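Local coordinates for uncharacterized protein YobA (Bacillus subtilis subsp. subtilis str. 168, PDB 4QY7) that is of unknown function but is probably made with a signal sequence and folds as an OB-fold domain of the DUF3221 family, at residues V13-N18 and L37-L42; A21-D26 and E68-W73. All coordinates share one frame; numbering follows the deposited sequence. Where two conformers were deposited one is given.

Interactions 1 and 2, with centres about 12 Å apart, lie on the two faces of one curved sheet, that of the OB-fold. Strand 7-16 lies between strands 20-24 and 69-74 and is antiparallel to both. Interaction 1 sets the end of that middle strand under helix 39-45, on the side of Val14 and Ile22; interaction 2 joins its two neighbours across the other face, by way of Leu23. The middle strand thus has the helix on one face, while its neighbours meet across the other, in the core. The segments alternate along the chain, in the order 13-18, 21-26, 37-42, 68-73. The contacts also meet directly: Leu15 O and Ile22 N, 2.9 Å apart, are probably hydrogen-bonded.

Interaction 1. Residues V13-N18 and L37-L42; sequences VVLKDN and LSEGQL
The end of strand 7-16 approaches the first turn of helix 39-45 without a backbone bond between them, the CA atoms of Leu15 and Glu39 lying 7.9 Å apart, and the contact is made by side chains. Val14 and Leu15, neighbours in sequence, both point toward the helix. Their branches converge on one methyl group, Leu42 CD1, which meets Leu15 CD1 tip to tip at 3.5 Å. From the other residue Val14 CG2 reaches the same methyl at 3.8 Å, also end on. Such a pair on one side of a strand is explained by a classic beta bulge: Val14 and Leu15 together face Ile22 of strand 20-24, and the extra residue lets both side chains serve the helix-covered face of the OB-fold sheet. With CG anti to the carbonyl carbon (chi1 -63°), the Leu15 side chain is turned to the helix, and its CD1 also touches Glu39 CB at 4.0 Å, where the two side chains cross obliquely. Beyond CB, Glu39 stretches out over Ile22, and its carboxylate makes a long, weak ion pair with Arg20. The helix start is fixed by a capping box: Gln41 N donates to Ser38 OG, the N-cap, at 3.0 Å, while Ser38 N returns a nearly straight bond, 172° at the hydrogen, to an in-plane lone pair of Gln41 OE1.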
loop_
_atom_site.group_PDB
_atom_site.type_symbol
_atom_site.label_atom_id
_atom_site.label_comp_id
_atom_site.label_asym_id
_atom_site.label_seq_id
_atom_site.Cartn_x
_atom_site.Cartn_y
_atom_site.Cartn_z
ATOM N N VAL A 13 -0.279 5.426 -3.162
ATOM C CA VAL A 13 -0.143 4.380 -4.189
ATOM C C VAL A 13 0.870 4.816 -5.222
ATOM O O VAL A 13 0.605 5.787 -5.899
ATOM C CB VAL A 13 -1.493 4.069 -4.877
ATOM C CG1 VAL A 13 -1.351 2.978 -5.954
ATOM C CG2 VAL A 13 -2.555 3.665 -3.852
ATOM N N VAL A 14 1.993 4.105 -5.369
ATOM C CA VAL A 14 3.026 4.444 -6.374
ATOM C C VAL A 14 2.979 3.468 -7.544
ATOM O O VAL A 14 3.235 3.871 -8.682
ATOM C CB VAL A 14 4.471 4.560 -5.814
ATOM C CG1 VAL A 14 4.640 5.860 -5.040
ATOM C CG2 VAL A 14 4.875 3.359 -4.965
ATOM N N LEU A 15 2.647 2.197 -7.291
ATOM C CA LEU A 15 2.487 1.181 -8.337
ATOM C C LEU A 15 1.240 0.374 -8.043
ATOM O O LEU A 15 0.940 0.112 -6.883
ATOM C CB LEU A 15 3.698 0.248 -8.402
ATOM C CG LEU A 15 5.035 0.879 -8.781
ATOM C CD1 LEU A 15 6.196 0.002 -8.321
ATOM C CD2 LEU A 15 5.113 1.126 -10.297
ATOM N N LYS A 16 0.492 -0.011 -9.074
ATOM C CA LYS A 16 -0.725 -0.797 -8.868
ATOM C C LYS A 16 -0.915 -1.680 -10.067
ATOM O O LYS A 16 -0.849 -1.188 -11.195
ATOM C CB LYS A 16 -1.961 0.114 -8.677
ATOM C CG LYS A 16 -3.234 -0.665 -8.238
ATOM C CD LYS A 16 -4.152 -0.989 -9.430
ATOM C CE LYS A 16 -5.351 -1.807 -9.037
ATOM N NZ LYS A 16 -6.338 -1.904 -10.161
ATOM N N ASP A 17 -1.086 -2.975 -9.836
ATOM C CA ASP A 17 -1.414 -3.928 -10.892
ATOM C C ASP A 17 -2.613 -4.695 -10.378
ATOM O O ASP A 17 -3.142 -4.344 -9.323
ATOM C CB ASP A 17 -0.200 -4.776 -11.290
ATOM C CG ASP A 17 0.336 -5.763 -10.275
ATOM O OD1 ASP A 17 -0.457 -6.254 -9.433
ATOM O OD2 ASP A 17 1.525 -6.135 -10.388
ATOM N N ASN A 18 -3.068 -5.720 -11.102
ATOM C CA ASN A 18 -4.281 -6.416 -10.678
ATOM C C ASN A 18 -4.123 -7.165 -9.363
ATOM O O ASN A 18 -5.126 -7.346 -8.679
ATOM C CB ASN A 18 -4.761 -7.392 -11.747
ATOM C CG ASN A 18 -5.146 -6.702 -13.031
ATOM O OD1 ASN A 18 -5.959 -5.769 -13.053
ATOM N ND2 ASN A 18 -4.513 -7.076 -14.115
ATOM N N LEU A 37 9.896 6.008 -11.345
ATOM C CA LEU A 37 10.915 5.107 -10.832
ATOM C C LEU A 37 10.476 3.673 -10.980
ATOM O O LEU A 37 9.280 3.359 -10.879
ATOM C CB LEU A 37 11.197 5.393 -9.348
ATOM C CG LEU A 37 11.795 6.764 -9.033
ATOM C CD1 LEU A 37 11.890 6.983 -7.537
ATOM C CD2 LEU A 37 13.170 6.923 -9.657
ATOM N N SER A 38 11.448 2.782 -11.168
ATOM C CA SER A 38 11.150 1.358 -11.222
ATOM C C SER A 38 10.868 0.855 -9.823
ATOM O O SER A 38 11.199 1.520 -8.830
ATOM C CB SER A 38 12.326 0.579 -11.809
ATOM O OG SER A 38 13.429 0.639 -10.915
ATOM N N GLU A 39 10.318 -0.348 -9.724
ATOM C CA GLU A 39 10.103 -0.940 -8.419
ATOM C C GLU A 39 11.434 -1.050 -7.662
ATOM O O GLU A 39 11.472 -0.711 -6.489
ATOM C CB GLU A 39 9.439 -2.310 -8.557
ATOM C CG GLU A 39 9.186 -2.931 -7.197
ATOM C CD GLU A 39 8.294 -4.146 -7.213
ATOM O OE1 GLU A 39 7.568 -4.360 -8.211
ATOM O OE2 GLU A 39 8.269 -4.845 -6.177
ATOM N N GLY A 40 12.516 -1.447 -8.347
ATOM C CA GLY A 40 13.837 -1.538 -7.731
ATOM C C GLY A 40 14.329 -0.211 -7.190
ATOM O O GLY A 40 14.895 -0.140 -6.098
ATOM N N GLN A 41 14.107 0.863 -7.951
ATOM C CA GLN A 41 14.523 2.202 -7.531
ATOM C C GLN A 41 13.703 2.689 -6.355
ATOM O O GLN A 41 14.247 3.381 -5.481
ATOM C CB GLN A 41 14.385 3.183 -8.683
ATOM C CG GLN A 41 15.483 3.028 -9.736
ATOM C CD GLN A 41 15.242 3.911 -10.928
ATOM O OE1 GLN A 41 14.138 3.946 -11.491
ATOM N NE2 GLN A 41 16.267 4.652 -11.353
ATOM N N LEU A 42 12.381 2.383 -6.351
ATOM C CA LEU A 42 11.529 2.737 -5.211
ATOM C C LEU A 42 11.990 2.003 -3.973
ATOM O O LEU A 42 12.018 2.619 -2.906
ATOM C CB LEU A 42 10.056 2.373 -5.454
ATOM C CG LEU A 42 9.317 3.212 -6.470
ATOM C CD1 LEU A 42 8.058 2.525 -6.882
ATOM C CD2 LEU A 42 8.999 4.623 -5.929
#

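Interaction 2. Residues A21-D26 and E68-W73; sequences AILITD and EKIKVW
Leu23, in the middle of segment 21-26, reaches across to Ile70 and Val72 of strand 69-74. Before it, Ala21 also points toward the second strand, but Ala21 CB stays 5.9 Å from Ile70 CD1, and Ile22 belongs to the opposite face, where it packs on Ile50. Leu23 then spans the gap: the CA atoms of Leu23 and Ile70 are 8.8 Å apart, too far for backbone pairing, because strand 7-16 runs between the two strands in the sheet. Both methyl groups of the leucine are used. CD2 lies 3.9 Å from Ile70 CD1, and Leu23 CD1 sits 4.1 Å from that same isoleucine carbon, so the end of Ile70 is held against the fork of the leucine, the two side chains crossing at about a right angle. CD1 also serves Val72: the two side chains slide past each other in opposite directions, with Leu23 CD1 4.1 Å from Val72 CG1. Contacts between strands that are not adjacent follow from the strong curvature of the OB-fold sheet, which closes its concave side around a compact apolar core; this one is buried, about 4 Å from the centre of the chain. The bond from CA to CB of Ile70 does not point at Leu23; its CG1 lies between the backbone N and the carbonyl carbon (chi1 68°), and the extended chain beyond brings CD1 over to the leucine. Val13 of the intervening strand packs beside Leu23, while Leu92 and Tyr90 of strand 89-92 back Ile70 and Val72 respectively. Past Leu23, Ile24 turns to the face of Ile22, packing on Val14 and Phe46, and the strand ends before Thr25, which rests on Val51.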
loop_
_atom_site.group_PDB
_atom_site.type_symbol
_atom_site.label_atom_id
_atom_site.label_comp_id
_atom_site.label_asym_id
_atom_site.label_seq_id
_atom_site.Cartn_x
_atom_site.Cartn_y
_atom_site.Cartn_z
ATOM N N ALA A 21 -0.629 -3.556 -4.787
ATOM C CA ALA A 21 -0.259 -2.159 -4.911
ATOM C C ALA A 21 0.946 -1.925 -4.023
ATOM O O ALA A 21 1.086 -2.579 -2.988
ATOM C CB ALA A 21 -1.410 -1.224 -4.552
ATOM N N ILE A 22 1.837 -1.030 -4.426
ATOM C CA ILE A 22 2.990 -0.639 -3.625
ATOM C C ILE A 22 2.685 0.718 -3.061
ATOM O O ILE A 22 2.386 1.636 -3.837
ATOM C CB ILE A 22 4.285 -0.608 -4.464
ATOM C CG1 ILE A 22 4.506 -2.019 -5.083
ATOM C CG2 ILE A 22 5.501 -0.106 -3.609
ATOM C CD1 ILE A 22 5.890 -2.433 -5.406
ATOM N N LEU A 23 2.718 0.837 -1.727
ATOM C CA LEU A 23 2.442 2.096 -1.048
ATOM C C LEU A 23 3.686 2.676 -0.448
ATOM O O LEU A 23 4.466 1.945 0.167
ATOM C CB LEU A 23 1.441 1.898 0.093
ATOM C CG LEU A 23 0.189 1.131 -0.202
ATOM C CD1 LEU A 23 -0.736 1.153 1.017
ATOM C CD2 LEU A 23 -0.517 1.676 -1.425
ATOM N N ILE A 24 3.833 4.001 -0.545
ATOM C CA ILE A 24 4.913 4.726 0.126
ATOM C C ILE A 24 4.318 5.307 1.385
ATOM O O ILE A 24 3.280 5.960 1.324
ATOM C CB ILE A 24 5.507 5.806 -0.796
ATOM C CG1 ILE A 24 6.186 5.136 -1.999
ATOM C CG2 ILE A 24 6.460 6.735 -0.007
ATOM C CD1 ILE A 24 7.160 4.032 -1.710
ATOM N N THR A 25 4.992 5.128 2.511
ATOM C CA THR A 25 4.494 5.569 3.832
ATOM C C THR A 25 5.360 6.624 4.506
ATOM O O THR A 25 5.345 6.724 5.732
ATOM C CB THR A 25 4.393 4.356 4.728
ATOM O OG1 THR A 25 5.717 3.828 4.903
ATOM C CG2 THR A 25 3.475 3.309 4.143
ATOM N N ASP A 26 6.065 7.435 3.737
ATOM C CA ASP A 26 6.800 8.580 4.296
ATOM C C ASP A 26 5.750 9.676 4.642
ATOM O O ASP A 26 4.606 9.578 4.188
ATOM C CB ASP A 26 7.855 9.084 3.289
ATOM N N GLU A 68 -3.052 8.158 -5.496
ATOM C CA GLU A 68 -4.040 8.215 -4.436
ATOM C C GLU A 68 -3.402 7.986 -3.082
ATOM O O GLU A 68 -2.548 7.104 -2.937
ATOM C CB GLU A 68 -5.132 7.157 -4.644
ATOM C CG GLU A 68 -6.007 7.427 -5.871
ATOM C CD GLU A 68 -6.941 8.619 -5.812
ATOM O OE1 GLU A 68 -7.140 9.186 -4.714
ATOM O OE2 GLU A 68 -7.518 8.956 -6.869
ATOM N N LYS A 69 -3.867 8.742 -2.079
ATOM C CA LYS A 69 -3.507 8.520 -0.684
ATOM C C LYS A 69 -4.621 7.647 -0.103
ATOM O O LYS A 69 -5.804 7.973 -0.261
ATOM C CB LYS A 69 -3.397 9.845 0.067
ATOM C CG LYS A 69 -2.847 9.680 1.476
ATOM C CD LYS A 69 -2.968 11.011 2.210
ATOM C CE LYS A 69 -2.278 10.991 3.553
ATOM N NZ LYS A 69 -2.192 12.362 4.127
ATOM N N ILE A 70 -4.269 6.530 0.518
ATOM C CA ILE A 70 -5.295 5.628 1.037
ATOM C C ILE A 70 -4.987 5.156 2.438
ATOM O O ILE A 70 -3.828 5.169 2.884
ATOM C CB ILE A 70 -5.442 4.370 0.107
ATOM C CG1 ILE A 70 -4.168 3.471 0.161
ATOM C CG2 ILE A 70 -5.720 4.787 -1.361
ATOM C CD1 ILE A 70 -4.298 2.176 -0.680
ATOM N N LYS A 71 -6.037 4.695 3.100
ATOM C CA LYS A 71 -5.948 3.965 4.360
ATOM C C LYS A 71 -6.330 2.536 4.044
ATOM O O LYS A 71 -7.363 2.323 3.405
ATOM C CB LYS A 71 -6.892 4.552 5.392
ATOM C CG LYS A 71 -6.703 3.939 6.776
ATOM C CD LYS A 71 -7.438 4.812 7.798
ATOM C CE LYS A 71 -7.288 4.343 9.202
ATOM N NZ LYS A 71 -8.167 5.139 10.113
ATOM N N VAL A 72 -5.543 1.550 4.490
ATOM C CA VAL A 72 -5.867 0.137 4.253
ATOM C C VAL A 72 -6.087 -0.536 5.579
ATOM O O VAL A 72 -5.462 -0.103 6.580
ATOM C CB VAL A 72 -4.774 -0.601 3.440
ATOM C CG1 VAL A 72 -4.597 0.057 2.060
ATOM C CG2 VAL A 72 -3.432 -0.641 4.194
ATOM N N TRP A 73 -6.899 -1.611 5.576
ATOM C CA TRP A 73 -7.183 -2.414 6.770
ATOM C C TRP A 73 -6.788 -3.839 6.526
ATOM O O TRP A 73 -7.006 -4.364 5.421
ATOM C CB TRP A 73 -8.655 -2.364 7.175
ATOM C CG TRP A 73 -9.031 -1.098 7.857
ATOM C CD1 TRP A 73 -9.059 -0.862 9.200
ATOM C CD2 TRP A 73 -9.402 0.120 7.226
ATOM N NE1 TRP A 73 -9.428 0.438 9.442
ATOM C CE2 TRP A 73 -9.672 1.058 8.247
ATOM C CE3 TRP A 73 -9.564 0.513 5.889
ATOM C CZ2 TRP A 73 -10.080 2.361 7.972
ATOM C CZ3 TRP A 73 -9.951 1.810 5.617
ATOM C CH2 TRP A 73 -10.218 2.715 6.650
#